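Local coordinates for protein alpha-galactosidase (Thermus thermophilus, PDB 6LCJ) that probably hydrolyses alpha-galactosides, releasing terminal galactose, and assembles as a hexamer, at residues T66-A77 with R368-T376; A108-L116 with G313-R321. All blocks are in the same frame, centred on the assembly; numbering follows the deposited sequence.

Contact 1 of 2, residues T66-A77 with R368-T376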
loop_
_atom_site.group_PDB
_atom_site.type_symbol
_atom_site.label_atom_id
_atom_site.label_comp_id
_atom_site.label_asym_id
_atom_site.label_seq_id
_atom_site.Cartn_x
_atom_site.Cartn_y
_atom_site.Cartn_z
ATOM N N THR E 66 -0.273 21.436 8.885
ATOM C CA THR E 66 -1.159 20.911 7.847
ATOM C C THR E 66 -0.505 21.039 6.473
ATOM O O THR E 66 -0.072 22.130 6.104
ATOM C CB THR E 66 -2.486 21.674 7.847
ATOM O OG1 THR E 66 -2.985 21.807 9.188
ATOM C CG2 THR E 66 -3.512 20.976 6.982
ATOM N N PRO E 67 -0.444 19.967 5.681
ATOM C CA PRO E 67 0.103 20.090 4.323
ATOM C C PRO E 67 -0.674 21.102 3.499
ATOM O O PRO E 67 -1.898 21.190 3.580
ATOM C CB PRO E 67 -0.041 18.676 3.750
ATOM C CG PRO E 67 -0.155 17.774 4.960
ATOM C CD PRO E 67 -0.877 18.591 5.983
ATOM N N LEU E 68 0.057 21.863 2.694
ATOM C CA LEU E 68 -0.513 22.898 1.849
ATOM C C LEU E 68 -0.822 22.289 0.492
ATOM O O LEU E 68 0.020 21.597 -0.087
ATOM C CB LEU E 68 0.467 24.067 1.710
ATOM C CG LEU E 68 0.025 25.328 0.966
ATOM C CD1 LEU E 68 0.711 26.541 1.566
ATOM C CD2 LEU E 68 0.309 25.244 -0.522
ATOM N N LEU E 69 -2.017 22.552 -0.019
ATOM C CA LEU E 69 -2.476 22.007 -1.285
ATOM C C LEU E 69 -2.839 23.139 -2.225
ATOM O O LEU E 69 -3.123 24.259 -1.779
ATOM C CB LEU E 69 -3.696 21.091 -1.093
ATOM C CG LEU E 69 -3.490 19.876 -0.183
ATOM C CD1 LEU E 69 -4.741 19.023 -0.140
ATOM C CD2 LEU E 69 -2.292 19.073 -0.639
ATOM N N PRO E 70 -2.795 22.901 -3.545
ATOM C CA PRO E 70 -2.266 21.696 -4.185
ATOM C C PRO E 70 -0.733 21.692 -4.161
ATOM O O PRO E 70 -0.128 22.749 -3.952
ATOM C CB PRO E 70 -2.786 21.821 -5.604
ATOM C CG PRO E 70 -2.758 23.288 -5.829
ATOM C CD PRO E 70 -3.223 23.893 -4.547
ATOM N N GLU E 71 -0.117 20.529 -4.381
ATOM C CA GLU E 71 1.340 20.457 -4.433
ATOM C C GLU E 71 1.920 21.472 -5.418
ATOM O O GLU E 71 2.962 22.081 -5.152
ATOM C CB GLU E 71 1.766 19.041 -4.820
ATOM C CG GLU E 71 2.952 18.492 -4.046
ATOM C CD GLU E 71 2.846 16.991 -3.801
ATOM O OE1 GLU E 71 3.545 16.212 -4.490
ATOM O OE2 GLU E 71 2.062 16.591 -2.913
ATOM N N ALA E 72 1.244 21.679 -6.554
ATOM C CA ALA E 72 1.776 22.518 -7.627
ATOM C C ALA E 72 2.026 23.958 -7.199
ATOM O O ALA E 72 2.803 24.655 -7.868
ATOM C CB ALA E 72 0.819 22.528 -8.820
ATOM N N ARG E 73 1.362 24.428 -6.128
ATOM C CA ARG E 73 1.468 25.808 -5.667
ATOM C C ARG E 73 2.448 26.007 -4.515
ATOM O O ARG E 73 2.660 27.151 -4.100
ATOM C CB ARG E 73 0.105 26.315 -5.235
ATOM C CG ARG E 73 -0.751 26.847 -6.346
ATOM C CD ARG E 73 -1.761 27.768 -5.722
ATOM N NE ARG E 73 -2.819 28.189 -6.628
ATOM C CZ ARG E 73 -4.114 28.092 -6.351
ATOM N NH1 ARG E 73 -4.524 27.565 -5.202
ATOM N NH2 ARG E 73 -5.001 28.524 -7.226
ATOM N N ARG E 74 3.042 24.940 -3.981
ATOM C CA ARG E 74 4.030 25.107 -2.916
ATOM C C ARG E 74 5.228 25.977 -3.288
ATOM O O ARG E 74 5.652 26.776 -2.436
ATOM C CB ARG E 74 4.505 23.740 -2.437
ATOM C CG ARG E 74 3.415 23.002 -1.747
ATOM C CD ARG E 74 3.826 21.631 -1.360
ATOM N NE ARG E 74 2.741 21.020 -0.611
ATOM C CZ ARG E 74 2.755 19.777 -0.150
ATOM N NH1 ARG E 74 3.812 19.004 -0.355
ATOM N NH2 ARG E 74 1.704 19.313 0.507
ATOM N N PRO E 75 5.823 25.889 -4.482
ATOM C CA PRO E 75 6.997 26.748 -4.756
ATOM C C PRO E 75 6.696 28.244 -4.700
ATOM O O PRO E 75 7.618 29.037 -4.463
ATOM C CB PRO E 75 7.440 26.311 -6.161
ATOM C CG PRO E 75 6.897 24.909 -6.314
ATOM C CD PRO E 75 5.582 24.922 -5.571
ATOM N N GLN E 76 5.446 28.663 -4.891
ATOM C CA GLN E 76 5.100 30.077 -4.815
ATOM C C GLN E 76 4.453 30.460 -3.487
ATOM O O GLN E 76 4.036 31.609 -3.330
ATOM C CB GLN E 76 4.178 30.470 -5.977
ATOM C CG GLN E 76 2.706 30.218 -5.736
ATOM C CD GLN E 76 2.002 29.767 -7.004
ATOM O OE1 GLN E 76 2.593 29.064 -7.815
ATOM N NE2 GLN E 76 0.737 30.164 -7.179
ATOM N N ALA E 77 4.369 29.528 -2.533
ATOM C CA ALA E 77 3.797 29.764 -1.215
ATOM C C ALA E 77 4.860 30.006 -0.147
ATOM O O ALA E 77 4.685 30.874 0.717
ATOM C CB ALA E 77 2.912 28.581 -0.801
ATOM N N ARG E 368 -9.750 28.025 -0.396
ATOM C CA ARG E 368 -8.293 27.991 -0.473
ATOM C C ARG E 368 -7.645 28.057 0.909
ATOM O O ARG E 368 -6.654 27.361 1.168
ATOM C CB ARG E 368 -7.792 29.126 -1.364
ATOM C CG ARG E 368 -6.287 29.191 -1.458
ATOM C CD ARG E 368 -5.843 30.043 -2.637
ATOM N NE ARG E 368 -4.394 30.035 -2.742
ATOM C CZ ARG E 368 -3.690 30.705 -3.647
ATOM N NH1 ARG E 368 -4.293 31.453 -4.563
ATOM N NH2 ARG E 368 -2.371 30.619 -3.625
ATOM N N SER E 369 -8.194 28.856 1.822
ATOM C CA SER E 369 -7.529 29.007 3.105
ATOM C C SER E 369 -7.749 27.807 4.018
ATOM O O SER E 369 -6.855 27.448 4.793
ATOM C CB SER E 369 -7.993 30.294 3.775
ATOM O OG SER E 369 -7.535 31.404 3.027
ATOM N N PHE E 370 -8.906 27.161 3.941
ATOM C CA PHE E 370 -9.197 26.043 4.827
ATOM C C PHE E 370 -9.091 24.690 4.125
ATOM O O PHE E 370 -8.317 23.832 4.554
ATOM C CB PHE E 370 -10.585 26.231 5.455
ATOM C CG PHE E 370 -10.973 25.128 6.382
ATOM C CD1 PHE E 370 -10.561 25.146 7.709
ATOM C CD2 PHE E 370 -11.732 24.053 5.927
ATOM C CE1 PHE E 370 -10.904 24.118 8.577
ATOM C CE2 PHE E 370 -12.081 23.014 6.785
ATOM C CZ PHE E 370 -11.668 23.048 8.115
ATOM N N TRP E 371 -9.839 24.468 3.045
ATOM C CA TRP E 371 -9.857 23.142 2.435
ATOM C C TRP E 371 -8.516 22.792 1.804
ATOM O O TRP E 371 -8.067 21.643 1.888
ATOM C CB TRP E 371 -10.991 23.060 1.416
ATOM C CG TRP E 371 -12.314 23.154 2.103
ATOM C CD1 TRP E 371 -13.170 24.205 2.080
ATOM C CD2 TRP E 371 -12.910 22.163 2.955
ATOM N NE1 TRP E 371 -14.279 23.933 2.848
ATOM C CE2 TRP E 371 -14.146 22.685 3.398
ATOM C CE3 TRP E 371 -12.525 20.879 3.379
ATOM C CZ2 TRP E 371 -15.010 21.967 4.245
ATOM C CZ3 TRP E 371 -13.387 20.166 4.224
ATOM C CH2 TRP E 371 -14.612 20.718 4.647
ATOM N N LEU E 372 -7.849 23.760 1.196
ATOM C CA LEU E 372 -6.515 23.532 0.665
ATOM C C LEU E 372 -5.419 23.927 1.648
ATOM O O LEU E 372 -4.235 23.729 1.351
ATOM C CB LEU E 372 -6.354 24.287 -0.661
ATOM C CG LEU E 372 -7.393 23.898 -1.717
ATOM C CD1 LEU E 372 -7.430 24.913 -2.849
ATOM C CD2 LEU E 372 -7.121 22.511 -2.250
ATOM N N ALA E 373 -5.783 24.491 2.798
ATOM C CA ALA E 373 -4.833 24.846 3.852
ATOM C C ALA E 373 -3.702 25.731 3.309
ATOM O O ALA E 373 -2.514 25.491 3.549
ATOM C CB ALA E 373 -4.292 23.584 4.524
ATOM N N ASP E 374 -4.085 26.765 2.551
ATOM C CA ASP E 374 -3.147 27.689 1.908
ATOM C C ASP E 374 -3.416 29.105 2.403
ATOM O O ASP E 374 -4.209 29.849 1.802
ATOM C CB ASP E 374 -3.261 27.619 0.385
ATOM C CG ASP E 374 -2.335 28.606 -0.326
ATOM O OD1 ASP E 374 -1.459 29.232 0.326
ATOM O OD2 ASP E 374 -2.481 28.754 -1.558
ATOM N N PRO E 375 -2.762 29.535 3.480
ATOM C CA PRO E 375 -2.957 30.899 3.971
ATOM C C PRO E 375 -2.155 31.958 3.225
ATOM O O PRO E 375 -2.025 33.075 3.728
ATOM C CB PRO E 375 -2.489 30.780 5.425
ATOM C CG PRO E 375 -1.365 29.805 5.317
ATOM C CD PRO E 375 -1.815 28.787 4.319
ATOM N N THR E 376 -1.620 31.657 2.049
ATOM C CA THR E 376 -0.821 32.605 1.287
ATOM C C THR E 376 -1.564 33.167 0.083
ATOM O O THR E 376 -0.993 33.978 -0.658
ATOM C CB THR E 376 0.503 31.964 0.810
ATOM O OG1 THR E 376 0.262 31.131 -0.332
ATOM C CG2 THR E 376 1.176 31.149 1.914
HETATM O O HOH W 1 -0.828 24.558 5.461
HETATM O O HOH W 2 -3.539 26.748 -2.995
HETATM O O HOH W 3 1.019 31.951 -3.029
#
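The guanidinium groups of R73 and R368 form an offset stack, planes 13° apart and centres 3.8 Å from each other, where loop 66-77 meets the end of helix 366-371 in the TIM-barrel domain. NH1 of R73 lies over one face of the R368 guanidinium, offset toward its rim; the like charges are probably tolerated because acids flank them. R368, extended with CG anti to its backbone N (chi1 178°), grips D374 side-on: NE reaches OD2 at 2.6 Å from above the carboxylate plane, and NH2 reaches the same oxygen from its syn side. R73 has its own counter-charge in E367 of the second subunit. A water held by D374 OD2, R73 NH1 and L69 O bridges the segments. An alanine in place of R368 would probably leave D374 OD2 without both arginine N-H donors and the R73 guanidinium without the flat group it stacks on. Further along, L69 N donates to L372 O at 2.9 Å, and L69 CB packs on L372 CD2. L68 CD1 lies 3.7 Å from D374 OD1. That oxygen closes an Asx turn by accepting T376 N, and its syn lone pair takes the T376 OG1 hydroxyl at 2.6 Å.

Contact 2 of 2, residues A108-L116 with G313-R321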
loop_
_atom_site.group_PDB
_atom_site.type_symbol
_atom_site.label_atom_id
_atom_site.label_comp_id
_atom_site.label_asym_id
_atom_site.label_seq_id
_atom_site.Cartn_x
_atom_site.Cartn_y
_atom_site.Cartn_z
ATOM N N ALA E 108 18.916 34.754 12.418
ATOM C CA ALA E 108 20.133 34.769 11.621
ATOM C C ALA E 108 20.551 36.189 11.249
ATOM O O ALA E 108 19.721 37.043 10.925
ATOM C CB ALA E 108 19.935 33.953 10.353
ATOM N N LEU E 109 21.854 36.434 11.284
ATOM C CA LEU E 109 22.430 37.686 10.820
ATOM C C LEU E 109 23.035 37.572 9.425
ATOM O O LEU E 109 23.502 38.578 8.894
ATOM C CB LEU E 109 23.487 38.179 11.816
ATOM C CG LEU E 109 22.896 38.539 13.182
ATOM C CD1 LEU E 109 23.953 39.082 14.122
ATOM C CD2 LEU E 109 21.761 39.540 13.027
ATOM N N ASP E 110 23.034 36.375 8.824
ATOM C CA ASP E 110 23.500 36.120 7.467
ATOM C C ASP E 110 22.416 35.391 6.668
ATOM O O ASP E 110 21.365 35.009 7.194
ATOM C CB ASP E 110 24.792 35.284 7.462
ATOM C CG ASP E 110 25.948 35.983 8.156
ATOM O OD1 ASP E 110 26.367 37.074 7.695
ATOM O OD2 ASP E 110 26.455 35.434 9.162
ATOM N N LEU E 111 22.722 35.144 5.397
ATOM C CA LEU E 111 21.817 34.506 4.449
ATOM C C LEU E 111 21.696 33.002 4.675
ATOM O O LEU E 111 22.638 32.338 5.114
ATOM C CB LEU E 111 22.317 34.709 3.018
ATOM C CG LEU E 111 22.431 36.116 2.461
ATOM C CD1 LEU E 111 23.416 36.136 1.295
ATOM C CD2 LEU E 111 21.058 36.606 2.026
ATOM N N GLY E 112 20.538 32.461 4.311
ATOM C CA GLY E 112 20.411 31.031 4.102
ATOM C C GLY E 112 20.131 30.205 5.333
ATOM O O GLY E 112 20.485 29.027 5.362
ATOM N N ALA E 113 19.494 30.782 6.351
ATOM C CA ALA E 113 19.234 30.093 7.603
ATOM C C ALA E 113 17.756 29.737 7.760
ATOM O O ALA E 113 16.865 30.414 7.237
ATOM C CB ALA E 113 19.691 30.942 8.788
ATOM N N ARG E 114 17.510 28.649 8.487
ATOM C CA ARG E 114 16.180 28.258 8.919
ATOM C C ARG E 114 16.212 28.016 10.422
ATOM O O ARG E 114 17.272 27.791 11.005
ATOM C CB ARG E 114 15.706 27.010 8.192
ATOM C CG ARG E 114 15.594 27.165 6.690
ATOM C CD ARG E 114 15.128 25.867 6.130
ATOM N NE ARG E 114 15.014 25.817 4.681
ATOM C CZ ARG E 114 15.896 25.231 3.878
ATOM N NH1 ARG E 114 17.002 24.673 4.371
ATOM N NH2 ARG E 114 15.679 25.219 2.574
ATOM N N VAL E 115 15.045 28.078 11.061
ATOM C CA VAL E 115 14.961 27.933 12.513
ATOM C C VAL E 115 13.830 26.977 12.856
ATOM O O VAL E 115 12.683 27.191 12.447
ATOM C CB VAL E 115 14.766 29.279 13.232
ATOM C CG1 VAL E 115 14.553 29.045 14.715
ATOM C CG2 VAL E 115 15.976 30.168 13.003
ATOM N N LEU E 116 14.158 25.929 13.613
ATOM C CA LEU E 116 13.207 24.914 14.039
ATOM C C LEU E 116 12.741 25.229 15.454
ATOM O O LEU E 116 13.551 25.553 16.329
ATOM C CB LEU E 116 13.839 23.528 13.968
ATOM C CG LEU E 116 13.158 22.324 14.621
ATOM C CD1 LEU E 116 11.934 21.896 13.850
ATOM C CD2 LEU E 116 14.150 21.186 14.666
ATOM N N GLY E 313 15.064 27.626 -2.107
ATOM C CA GLY E 313 14.776 28.047 -0.754
ATOM C C GLY E 313 15.990 28.670 -0.122
ATOM O O GLY E 313 16.753 29.361 -0.812
ATOM N N ALA E 314 16.197 28.413 1.177
ATOM C CA ALA E 314 17.334 28.995 1.889
ATOM C C ALA E 314 18.641 28.798 1.132
ATOM O O ALA E 314 19.517 29.670 1.176
ATOM C CB ALA E 314 17.446 28.392 3.293
ATOM N N GLU E 315 18.775 27.676 0.412
ATOM C CA GLU E 315 19.992 27.369 -0.334
ATOM C C GLU E 315 20.238 28.340 -1.484
ATOM O O GLU E 315 21.386 28.479 -1.926
ATOM C CB GLU E 315 19.930 25.945 -0.885
ATOM C CG GLU E 315 19.892 24.866 0.167
ATOM C CD GLU E 315 18.503 24.663 0.822
ATOM O OE1 GLU E 315 17.507 25.311 0.394
ATOM O OE2 GLU E 315 18.422 23.848 1.780
ATOM N N GLY E 316 19.196 29.001 -1.985
ATOM C CA GLY E 316 19.329 29.917 -3.093
ATOM C C GLY E 316 19.493 31.362 -2.706
ATOM O O GLY E 316 19.573 32.223 -3.586
ATOM N N GLU E 317 19.563 31.664 -1.413
ATOM C CA GLU E 317 19.568 33.061 -1.010
ATOM C C GLU E 317 20.857 33.770 -1.432
ATOM O O GLU E 317 20.811 34.939 -1.840
ATOM C CB GLU E 317 19.327 33.160 0.500
ATOM C CG GLU E 317 17.871 32.931 0.883
ATOM C CD GLU E 317 17.573 33.215 2.356
ATOM O OE1 GLU E 317 18.490 33.625 3.093
ATOM O OE2 GLU E 317 16.406 33.052 2.770
ATOM N N ALA E 318 22.009 33.083 -1.366
ATOM C CA ALA E 318 23.270 33.687 -1.822
ATOM C C ALA E 318 23.229 34.058 -3.308
ATOM O O ALA E 318 23.668 35.152 -3.681
ATOM C CB ALA E 318 24.457 32.759 -1.544
ATOM N N ARG E 319 22.724 33.165 -4.173
ATOM C CA ARG E 319 22.521 33.531 -5.577
ATOM C C ARG E 319 21.555 34.700 -5.699
ATOM O O ARG E 319 21.779 35.631 -6.484
ATOM C CB ARG E 319 21.972 32.349 -6.394
ATOM C CG ARG E 319 22.960 31.239 -6.689
ATOM C CD ARG E 319 22.252 29.985 -7.229
ATOM N NE ARG E 319 20.854 30.274 -7.519
ATOM C CZ ARG E 319 19.848 29.454 -7.219
ATOM N NH1 ARG E 319 20.108 28.276 -6.639
ATOM N NH2 ARG E 319 18.580 29.815 -7.490
ATOM N N TYR E 320 20.452 34.645 -4.946
ATOM C CA TYR E 320 19.423 35.676 -5.039
ATOM C C TYR E 320 19.981 37.043 -4.687
ATOM O O TYR E 320 19.691 38.035 -5.367
ATOM C CB TYR E 320 18.254 35.323 -4.112
ATOM C CG TYR E 320 17.249 36.427 -3.901
ATOM C CD1 TYR E 320 16.229 36.660 -4.826
ATOM C CD2 TYR E 320 17.311 37.237 -2.770
ATOM C CE1 TYR E 320 15.296 37.678 -4.618
ATOM C CE2 TYR E 320 16.390 38.252 -2.550
ATOM C CZ TYR E 320 15.388 38.468 -3.469
ATOM O OH TYR E 320 14.478 39.475 -3.241
ATOM N N ARG E 321 20.784 37.117 -3.628
ATOM C CA ARG E 321 21.272 38.412 -3.178
ATOM C C ARG E 321 22.219 39.038 -4.200
ATOM O O ARG E 321 22.164 40.251 -4.441
ATOM C CB ARG E 321 21.949 38.261 -1.821
ATOM C CG ARG E 321 22.510 39.532 -1.286
ATOM C CD ARG E 321 21.554 40.165 -0.329
ATOM N NE ARG E 321 22.120 41.357 0.291
ATOM C CZ ARG E 321 21.396 42.240 0.971
ATOM N NH1 ARG E 321 20.089 42.054 1.110
ATOM N NH2 ARG E 321 21.970 43.302 1.512
HETATM O O HOH W 4 15.903 31.455 4.836
#
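R114 presents a guanidinium face to A314 and its NH1-NH2 end to E315. The methyl CB of A314 sits over the centre of that face, 3.6 Å from R114 CZ, while the carboxylate of E315 arrives at the rim, its plane turned 47° from the guanidinium. The salt bridge is end-on: R114 NH2 meets E315 OE1 at 2.8 Å from the syn side, and NH1 meets OE2 at 3.1 Å from above the carboxylate plane. E315 leaves its backbone pointing away from the strand, and the bend at its chi2 (78°) brings the carboxylate back to the arginine. R114 NE forms a second salt bridge, with D79, whose OD2 also accepts from A314 N and thus ties both partners to one acid.

E317 leaves its backbone toward the strand segment, its chain extended beyond CG, and OE1 takes the G112 amide at 2.7 Å, met from above the carboxylate plane. OE2 is held by W50 and by a water that also donates to A113 O. G112 has positive phi and lies close against the residues leading into helix 317-331, its CA 3.3 Å from A314 O; a beta carbon here would crowd that carbonyl. L111 crosses E317 obliquely and ends with CD1 4.0 Å from both A318 CA and R321 CB.

The contact joins the N-terminal beta domain to the barrel: strand 113-117 runs between strands 122-126 and 89-91, its preceding turn rests on the start of helix 317-331, and F81 and L82 of helix 80-84 pack against R114.

In the fold
Both contacts dock parts of the chain that precede the TIM barrel onto the barrel domain, but at separate places, with centres 22 Å apart and nearest atoms about 8 Å apart. Contact 1 joins a loop to the end of helix 366-371, is only partly buried and lies at a subunit interface; contact 2 joins a strand and its turn to the start of helix 317-331 and is buried within one chain. Their chemistry follows: in contact 1 one backbone hydrogen bond, stacked arginines and waters link the segments while the salt bridge stays within one of them; in contact 2 a salt bridge and an amide-carboxylate bond cross. Helix 80-84 touches side chains of both.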